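Long-range contacts in DnaJ homolog subfamily C member 3 (Mus musculus, PDB 3IEG), which acts in the unfolded protein response as a co-chaperone that binds misfolded proteins, stimulates the HSC70 ATPase and inhibits the kinase GCN2: residues Gly248-Ala253 and Phe282-Lys287; Ile238-Glu243 and Thr254-Ser259. All blocks are in the same frame, centred on the assembly; numbering follows the deposited sequence.

Contact 1: residues Gly248-Ala253 and Phe282-Lys287; sequences GRYTDA and FSKDEK
The ring of Y250 is held between K284 CB and the backbone of G248. K284 CB sits over one face in a CH-pi contact, 3.7 Å from the ring centroid and displaced toward the rim, where it comes 3.4 Å from Y250 CZ. G248 C lies against the opposite face, 3.5 Å above the ring plane and likewise off centre. Beyond CG the lysine chain leads away from the ring, bending at chi2 and chi4, and NZ forms a salt bridge with E314 on helix 306-318. Nearer the backbone, Y250 CB packs on D285 CB at 3.7 Å, the two side chains running past each other in opposite directions. These are meeting ends of neighbouring tetratricopeptide repeats: helix 250-263, in TPR 7, starts beside the C-terminal end of helix 268-284, whose residues 282-287 belong to TPR 8, and Schellman motifs with G248 and E286 at C-prime terminate the helices before each turn. CG of D285 is anti to the backbone N (chi1 -156°), and the carboxylate lies near T251, OD2 standing 3.5 Å from T251 CG2. K287 NZ approaches that same D285 OD2 at 3.2 Å from above the carboxylate plane, a salt bridge within the turn that would probably help hold the carboxylate in place.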
ATOM      1  N   GLY A 248      -9.967  -2.718  34.403  1.00 30.18           N
ATOM      2  CA  GLY A 248     -10.696  -3.796  35.062  1.00 29.63           C
ATOM      3  C   GLY A 248     -12.213  -3.716  34.988  1.00 29.48           C
ATOM      4  O   GLY A 248     -12.915  -4.451  35.680  1.00 29.23           O
ATOM      5  N   ARG A 249     -12.736  -2.831  34.146  1.00 29.57           N
ATOM      6  CA  ARG A 249     -14.187  -2.674  34.015  1.00 29.53           C
ATOM      7  C   ARG A 249     -14.762  -3.677  33.001  1.00 30.35           C
ATOM      8  O   ARG A 249     -15.241  -3.293  31.936  1.00 30.90           O
ATOM      9  CB  ARG A 249     -14.532  -1.239  33.625  1.00 29.35           C
ATOM     10  CG  ARG A 249     -14.005  -0.197  34.585  1.00 28.67           C
ATOM     11  CD  ARG A 249     -14.333   1.223  34.132  1.00 27.93           C
ATOM     12  NE  ARG A 249     -15.750   1.360  33.810  1.00 25.31           N
ATOM     13  CZ  ARG A 249     -16.315   2.482  33.383  1.00 24.03           C
ATOM     14  NH1 ARG A 249     -15.587   3.582  33.212  1.00 22.64           N
ATOM     15  NH2 ARG A 249     -17.609   2.498  33.115  1.00 22.11           N
ATOM     16  N   TYR A 250     -14.725  -4.959  33.348  1.00 30.74           N
ATOM     17  CA  TYR A 250     -15.005  -6.037  32.396  1.00 31.32           C
ATOM     18  C   TYR A 250     -16.431  -6.118  31.866  1.00 31.68           C
ATOM     19  O   TYR A 250     -16.649  -6.410  30.681  1.00 31.78           O
ATOM     20  CB  TYR A 250     -14.548  -7.378  32.974  1.00 31.41           C
ATOM     21  CG  TYR A 250     -13.077  -7.359  33.251  1.00 31.48           C
ATOM     22  CD1 TYR A 250     -12.595  -7.280  34.554  1.00 31.68           C
ATOM     23  CD2 TYR A 250     -12.161  -7.348  32.200  1.00 31.02           C
ATOM     24  CE1 TYR A 250     -11.225  -7.230  34.804  1.00 31.54           C
ATOM     25  CE2 TYR A 250     -10.801  -7.300  32.437  1.00 31.49           C
ATOM     26  CZ  TYR A 250     -10.342  -7.245  33.737  1.00 31.51           C
ATOM     27  OH  TYR A 250      -8.995  -7.199  33.954  1.00 32.80           O
ATOM     28  N   THR A 251     -17.405  -5.840  32.723  1.00 32.08           N
ATOM     29  CA  THR A 251     -18.783  -5.925  32.272  1.00 32.17           C
ATOM     30  C   THR A 251     -19.143  -4.759  31.345  1.00 32.04           C
ATOM     31  O   THR A 251     -19.924  -4.937  30.416  1.00 32.47           O
ATOM     32  CB  THR A 251     -19.838  -6.158  33.427  1.00 32.02           C
ATOM     33  OG1 THR A 251     -20.640  -4.994  33.607  1.00 32.20           O
ATOM     34  CG2 THR A 251     -19.186  -6.549  34.739  1.00 31.78           C
ATOM     35  N   ASP A 252     -18.554  -3.589  31.572  1.00 31.97           N
ATOM     36  CA  ASP A 252     -18.739  -2.472  30.643  1.00 32.56           C
ATOM     37  C   ASP A 252     -18.008  -2.686  29.320  1.00 32.61           C
ATOM     38  O   ASP A 252     -18.505  -2.298  28.262  1.00 32.79           O
ATOM     39  CB  ASP A 252     -18.342  -1.133  31.266  1.00 32.80           C
ATOM     40  CG  ASP A 252     -19.325  -0.664  32.336  1.00 33.53           C
ATOM     41  OD1 ASP A 252     -20.530  -0.993  32.256  1.00 34.58           O
ATOM     42  OD2 ASP A 252     -18.887   0.048  33.260  1.00 34.75           O
ATOM     43  N   ALA A 253     -16.842  -3.321  29.382  1.00 32.74           N
ATOM     44  CA  ALA A 253     -16.120  -3.736  28.171  1.00 32.95           C
ATOM     45  C   ALA A 253     -16.908  -4.755  27.347  1.00 32.66           C
ATOM     46  O   ALA A 253     -16.970  -4.663  26.125  1.00 32.80           O
ATOM     47  CB  ALA A 253     -14.738  -4.286  28.519  1.00 32.77           C
ATOM     48  N   PHE A 282     -14.918 -12.030  30.489  1.00 37.94           N
ATOM     49  CA  PHE A 282     -15.506 -12.991  31.416  1.00 39.24           C
ATOM     50  C   PHE A 282     -14.448 -13.730  32.254  1.00 39.71           C
ATOM     51  O   PHE A 282     -14.602 -13.867  33.461  1.00 39.60           O
ATOM     52  CB  PHE A 282     -16.458 -13.946  30.688  1.00 39.46           C
ATOM     53  CG  PHE A 282     -17.816 -13.342  30.390  1.00 40.66           C
ATOM     54  CD1 PHE A 282     -18.702 -13.022  31.430  1.00 42.45           C
ATOM     55  CD2 PHE A 282     -18.220 -13.109  29.083  1.00 40.73           C
ATOM     56  CE1 PHE A 282     -19.976 -12.468  31.159  1.00 42.31           C
ATOM     57  CE2 PHE A 282     -19.491 -12.558  28.803  1.00 41.11           C
ATOM     58  CZ  PHE A 282     -20.364 -12.236  29.839  1.00 41.18           C
ATOM     59  N   SER A 283     -13.362 -14.159  31.619  1.00 40.56           N
ATOM     60  CA  SER A 283     -12.256 -14.803  32.329  1.00 41.33           C
ATOM     61  C   SER A 283     -11.715 -13.955  33.484  1.00 41.66           C
ATOM     62  O   SER A 283     -11.651 -14.416  34.618  1.00 41.49           O
ATOM     63  CB  SER A 283     -11.131 -15.159  31.352  1.00 41.41           C
ATOM     64  OG  SER A 283     -10.110 -15.916  31.987  1.00 42.32           O
ATOM     65  N   LYS A 284     -11.332 -12.717  33.183  1.00 42.49           N
ATOM     66  CA  LYS A 284     -10.729 -11.815  34.165  1.00 43.16           C
ATOM     67  C   LYS A 284     -11.719 -11.300  35.218  1.00 43.55           C
ATOM     68  O   LYS A 284     -11.320 -10.914  36.318  1.00 43.72           O
ATOM     69  CB  LYS A 284     -10.052 -10.633  33.461  1.00 43.30           C
ATOM     70  CG  LYS A 284      -8.782 -10.968  32.699  1.00 44.23           C
ATOM     71  CD  LYS A 284      -7.617 -11.362  33.624  1.00 46.26           C
ATOM     72  CE  LYS A 284      -6.323 -11.561  32.813  1.00 48.12           C
ATOM     73  NZ  LYS A 284      -5.425 -12.635  33.354  1.00 48.55           N
ATOM     74  N   ASP A 285     -13.001 -11.288  34.875  1.00 44.08           N
ATOM     75  CA  ASP A 285     -14.053 -10.904  35.811  1.00 44.92           C
ATOM     76  C   ASP A 285     -14.423 -12.108  36.682  1.00 45.62           C
ATOM     77  O   ASP A 285     -15.428 -12.094  37.395  1.00 45.65           O
ATOM     78  CB  ASP A 285     -15.281 -10.403  35.042  1.00 44.75           C
ATOM     79  CG  ASP A 285     -16.162  -9.480  35.866  1.00 45.32           C
ATOM     80  OD1 ASP A 285     -15.644  -8.809  36.792  1.00 44.86           O
ATOM     81  OD2 ASP A 285     -17.382  -9.418  35.575  1.00 45.94           O
ATOM     82  N   GLU A 286     -13.584 -13.142  36.617  1.00 46.49           N
ATOM     83  CA  GLU A 286     -13.815 -14.421  37.280  1.00 47.24           C
ATOM     84  C   GLU A 286     -15.267 -14.891  37.189  1.00 47.35           C
ATOM     85  O   GLU A 286     -15.928 -15.095  38.208  1.00 47.41           O
ATOM     86  CB  GLU A 286     -13.333 -14.374  38.725  1.00 47.43           C
ATOM     87  CG  GLU A 286     -11.823 -14.291  38.849  1.00 49.46           C
ATOM     88  CD  GLU A 286     -11.352 -14.141  40.290  1.00 51.58           C
ATOM     89  OE1 GLU A 286     -12.165 -13.753  41.163  1.00 51.62           O
ATOM     90  OE2 GLU A 286     -10.154 -14.400  40.540  1.00 52.64           O
ATOM     91  N   LYS A 287     -15.748 -15.049  35.956  1.00 47.35           N
ATOM     92  CA  LYS A 287     -17.069 -15.610  35.688  1.00 47.55           C
ATOM     93  C   LYS A 287     -16.944 -16.839  34.773  1.00 47.32           C
ATOM     94  O   LYS A 287     -17.266 -16.787  33.589  1.00 47.37           O
ATOM     95  CB  LYS A 287     -18.009 -14.529  35.140  1.00 47.30           C
ATOM     96  CG  LYS A 287     -18.451 -13.568  36.238  1.00 48.05           C
ATOM     97  CD  LYS A 287     -19.279 -12.391  35.746  1.00 48.86           C
ATOM     98  CE  LYS A 287     -19.884 -11.645  36.952  1.00 51.30           C
ATOM     99  NZ  LYS A 287     -20.299 -10.240  36.654  1.00 51.85           N
TER

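Contact 2: residues Ile238-Glu243 and Thr254-Ser259; sequences IESAEE and TSKYES
One face of the Y257 ring carries the methyl of A241, and the carboxylate oxygen E242 OE1 lies at its edge, in plane. I238 crosses the tyrosine at about a right angle, its CG2 3.7 Å from Y257 OH. This is the antiparallel helix pair of a tetratricopeptide repeat, TPR 7: the axes of 238-243 and 254-259 run at 162° to each other and approach to 8.7 Å. A241 CB rests 3.6 Å from the ring centroid in a CH-pi contact offset toward the rim. Y257 OH donates to E242 OE1 at 2.6 Å, using the oxygen's anti lone pair. The glutamate chain, bent at chi2 (-53°), brings its carboxylate up obliquely, its plane turned 61° from the ring. OE1 also makes a salt bridge with R277 NE on helix 268-284. A phenylalanine in place of Y257 would keep the ring over A241 but lack the hydroxyl, and E242 OE1, without that donor, would probably be freer to turn. On the other flank K256 packs its CB against A241 CB at 3.9 Å. Its chain, bent at chi2 and chi4, then passes beside S240, probably a phosphorylation site but unmodified here, and sets CE 3.5 Å from S240 CB.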
ATOM      1  N   ILE A 238     -14.035   0.468  19.852  1.00 33.52           N
ATOM      2  CA  ILE A 238     -12.955  -0.460  20.174  1.00 32.75           C
ATOM      3  C   ILE A 238     -11.933   0.186  21.110  1.00 32.77           C
ATOM      4  O   ILE A 238     -11.396  -0.464  22.010  1.00 32.81           O
ATOM      5  CB  ILE A 238     -12.273  -0.989  18.905  1.00 32.72           C
ATOM      6  CG1 ILE A 238     -13.279  -1.789  18.077  1.00 32.46           C
ATOM      7  CG2 ILE A 238     -11.047  -1.851  19.240  1.00 31.44           C
ATOM      8  CD1 ILE A 238     -12.814  -2.088  16.659  1.00 32.06           C
ATOM      9  N   GLU A 239     -11.685   1.472  20.904  1.00 32.67           N
ATOM     10  CA  GLU A 239     -10.765   2.222  21.751  1.00 32.88           C
ATOM     11  C   GLU A 239     -11.338   2.323  23.163  1.00 32.04           C
ATOM     12  O   GLU A 239     -10.614   2.181  24.152  1.00 31.73           O
ATOM     13  CB  GLU A 239     -10.474   3.601  21.151  1.00 33.12           C
ATOM     14  CG  GLU A 239      -9.175   4.220  21.630  1.00 36.61           C
ATOM     15  CD  GLU A 239      -8.370   4.907  20.513  1.00 41.91           C
ATOM     16  OE1 GLU A 239      -7.634   5.878  20.823  1.00 44.03           O
ATOM     17  OE2 GLU A 239      -8.454   4.477  19.335  1.00 42.39           O
ATOM     18  N   SER A 240     -12.648   2.518  23.247  1.00 31.26           N
ATOM     19  CA  SER A 240     -13.326   2.557  24.532  1.00 30.61           C
ATOM     20  C   SER A 240     -13.255   1.221  25.245  1.00 30.01           C
ATOM     21  O   SER A 240     -12.972   1.170  26.443  1.00 29.81           O
ATOM     22  CB  SER A 240     -14.773   2.970  24.353  1.00 30.46           C
ATOM     23  OG  SER A 240     -14.864   4.375  24.359  1.00 31.83           O
ATOM     24  N   ALA A 241     -13.507   0.146  24.505  1.00 29.05           N
ATOM     25  CA  ALA A 241     -13.501  -1.198  25.064  1.00 28.36           C
ATOM     26  C   ALA A 241     -12.144  -1.561  25.647  1.00 28.17           C
ATOM     27  O   ALA A 241     -12.063  -2.046  26.772  1.00 28.01           O
ATOM     28  CB  ALA A 241     -13.902  -2.201  24.016  1.00 28.38           C
ATOM     29  N   GLU A 242     -11.084  -1.315  24.881  1.00 28.07           N
ATOM     30  CA  GLU A 242      -9.716  -1.578  25.323  1.00 28.11           C
ATOM     31  C   GLU A 242      -9.317  -0.697  26.503  1.00 28.14           C
ATOM     32  O   GLU A 242      -8.546  -1.096  27.373  1.00 27.75           O
ATOM     33  CB  GLU A 242      -8.737  -1.433  24.154  1.00 28.10           C
ATOM     34  CG  GLU A 242      -8.850  -2.583  23.136  1.00 27.90           C
ATOM     35  CD  GLU A 242      -8.732  -3.948  23.801  1.00 27.48           C
ATOM     36  OE1 GLU A 242      -9.420  -4.898  23.376  1.00 25.49           O
ATOM     37  OE2 GLU A 242      -7.951  -4.061  24.769  1.00 27.80           O
ATOM     38  N   GLU A 243      -9.873   0.501  26.541  1.00 28.68           N
ATOM     39  CA  GLU A 243      -9.684   1.368  27.681  1.00 29.77           C
ATOM     40  C   GLU A 243     -10.407   0.801  28.917  1.00 29.57           C
ATOM     41  O   GLU A 243      -9.859   0.771  30.022  1.00 29.64           O
ATOM     42  CB  GLU A 243     -10.163   2.762  27.334  1.00 29.92           C
ATOM     43  CG  GLU A 243     -10.085   3.735  28.471  1.00 33.83           C
ATOM     44  CD  GLU A 243      -9.980   5.151  27.984  1.00 37.79           C
ATOM     45  OE1 GLU A 243     -10.286   6.077  28.785  1.00 38.75           O
ATOM     46  OE2 GLU A 243      -9.586   5.318  26.798  1.00 38.82           O
ATOM     47  N   THR A 254     -17.507  -5.727  28.020  1.00 32.59           N
ATOM     48  CA  THR A 254     -18.341  -6.703  27.340  1.00 32.63           C
ATOM     49  C   THR A 254     -19.431  -5.964  26.572  1.00 32.87           C
ATOM     50  O   THR A 254     -19.510  -6.046  25.340  1.00 32.83           O
ATOM     51  CB  THR A 254     -18.923  -7.677  28.340  1.00 32.24           C
ATOM     52  OG1 THR A 254     -17.837  -8.380  28.942  1.00 32.32           O
ATOM     53  CG2 THR A 254     -19.838  -8.669  27.667  1.00 32.15           C
ATOM     54  N   SER A 255     -20.225  -5.207  27.322  1.00 32.98           N
ATOM     55  CA  SER A 255     -21.213  -4.289  26.788  1.00 32.95           C
ATOM     56  C   SER A 255     -20.671  -3.493  25.590  1.00 32.81           C
ATOM     57  O   SER A 255     -21.321  -3.430  24.550  1.00 32.61           O
ATOM     58  CB  SER A 255     -21.667  -3.358  27.916  1.00 33.12           C
ATOM     59  OG  SER A 255     -22.386  -2.241  27.437  1.00 34.10           O
ATOM     60  N   LYS A 256     -19.485  -2.901  25.734  1.00 32.73           N
ATOM     61  CA  LYS A 256     -18.868  -2.159  24.639  1.00 32.76           C
ATOM     62  C   LYS A 256     -18.582  -2.995  23.393  1.00 32.89           C
ATOM     63  O   LYS A 256     -18.921  -2.571  22.294  1.00 32.69           O
ATOM     64  CB  LYS A 256     -17.599  -1.442  25.085  1.00 32.69           C
ATOM     65  CG  LYS A 256     -17.814   0.027  25.405  1.00 33.20           C
ATOM     66  CD  LYS A 256     -18.062   0.878  24.183  1.00 32.22           C
ATOM     67  CE  LYS A 256     -18.227   2.320  24.609  1.00 31.33           C
ATOM     68  NZ  LYS A 256     -19.625   2.743  24.632  1.00 32.38           N
ATOM     69  N   TYR A 257     -17.974  -4.171  23.554  1.00 33.10           N
ATOM     70  CA  TYR A 257     -17.735  -5.040  22.405  1.00 33.68           C
ATOM     71  C   TYR A 257     -19.035  -5.578  21.793  1.00 34.79           C
ATOM     72  O   TYR A 257     -19.091  -5.891  20.603  1.00 34.55           O
ATOM     73  CB  TYR A 257     -16.758  -6.161  22.742  1.00 32.67           C
ATOM     74  CG  TYR A 257     -15.324  -5.771  22.480  1.00 32.10           C
ATOM     75  CD1 TYR A 257     -14.407  -5.625  23.528  1.00 31.85           C
ATOM     76  CD2 TYR A 257     -14.883  -5.511  21.184  1.00 31.70           C
ATOM     77  CE1 TYR A 257     -13.080  -5.247  23.278  1.00 30.26           C
ATOM     78  CE2 TYR A 257     -13.564  -5.132  20.928  1.00 30.28           C
ATOM     79  CZ  TYR A 257     -12.675  -5.006  21.977  1.00 29.91           C
ATOM     80  OH  TYR A 257     -11.388  -4.630  21.705  1.00 30.15           O
ATOM     81  N   GLU A 258     -20.082  -5.647  22.608  1.00 36.33           N
ATOM     82  CA  GLU A 258     -21.389  -6.051  22.128  1.00 38.22           C
ATOM     83  C   GLU A 258     -21.835  -5.067  21.054  1.00 38.77           C
ATOM     84  O   GLU A 258     -22.293  -5.468  19.989  1.00 38.85           O
ATOM     85  CB  GLU A 258     -22.404  -6.085  23.269  1.00 38.44           C
ATOM     86  CG  GLU A 258     -23.307  -7.311  23.290  1.00 41.92           C
ATOM     87  CD  GLU A 258     -22.658  -8.522  23.968  1.00 45.11           C
ATOM     88  OE1 GLU A 258     -23.044  -8.858  25.116  1.00 45.51           O
ATOM     89  OE2 GLU A 258     -21.757  -9.130  23.352  1.00 46.62           O
ATOM     90  N   SER A 259     -21.679  -3.780  21.326  1.00 39.72           N
ATOM     91  CA  SER A 259     -22.093  -2.778  20.367  1.00 41.21           C
ATOM     92  C   SER A 259     -21.121  -2.673  19.183  1.00 41.87           C
ATOM     93  O   SER A 259     -21.522  -2.298  18.087  1.00 42.05           O
ATOM     94  CB  SER A 259     -22.310  -1.434  21.044  1.00 41.16           C
ATOM     95  OG  SER A 259     -21.126  -1.028  21.688  1.00 43.43           O
TER

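In the fold
Both contacts lie in the TPR domain of the protein and share helix 250-263, their centres 12 Å apart. Contact 2 lies inside TPR 7, joining that helix to 222-246, and is partly buried. Contact 1 is a surface contact where TPR 7 meets TPR 8. Each has a tyrosine with an aliphatic carbon over a ring face, but their polar chemistry differs: the phenol in contact 2 donates across the interface to a carboxylate, whereas in contact 1 the salt bridges stay within single segments or lead to helix 306-318. Packing joins the two sites directly, A253 CB lying 3.9 Å from A241 O and F282 CE2 4.1 Å from T254 CG2.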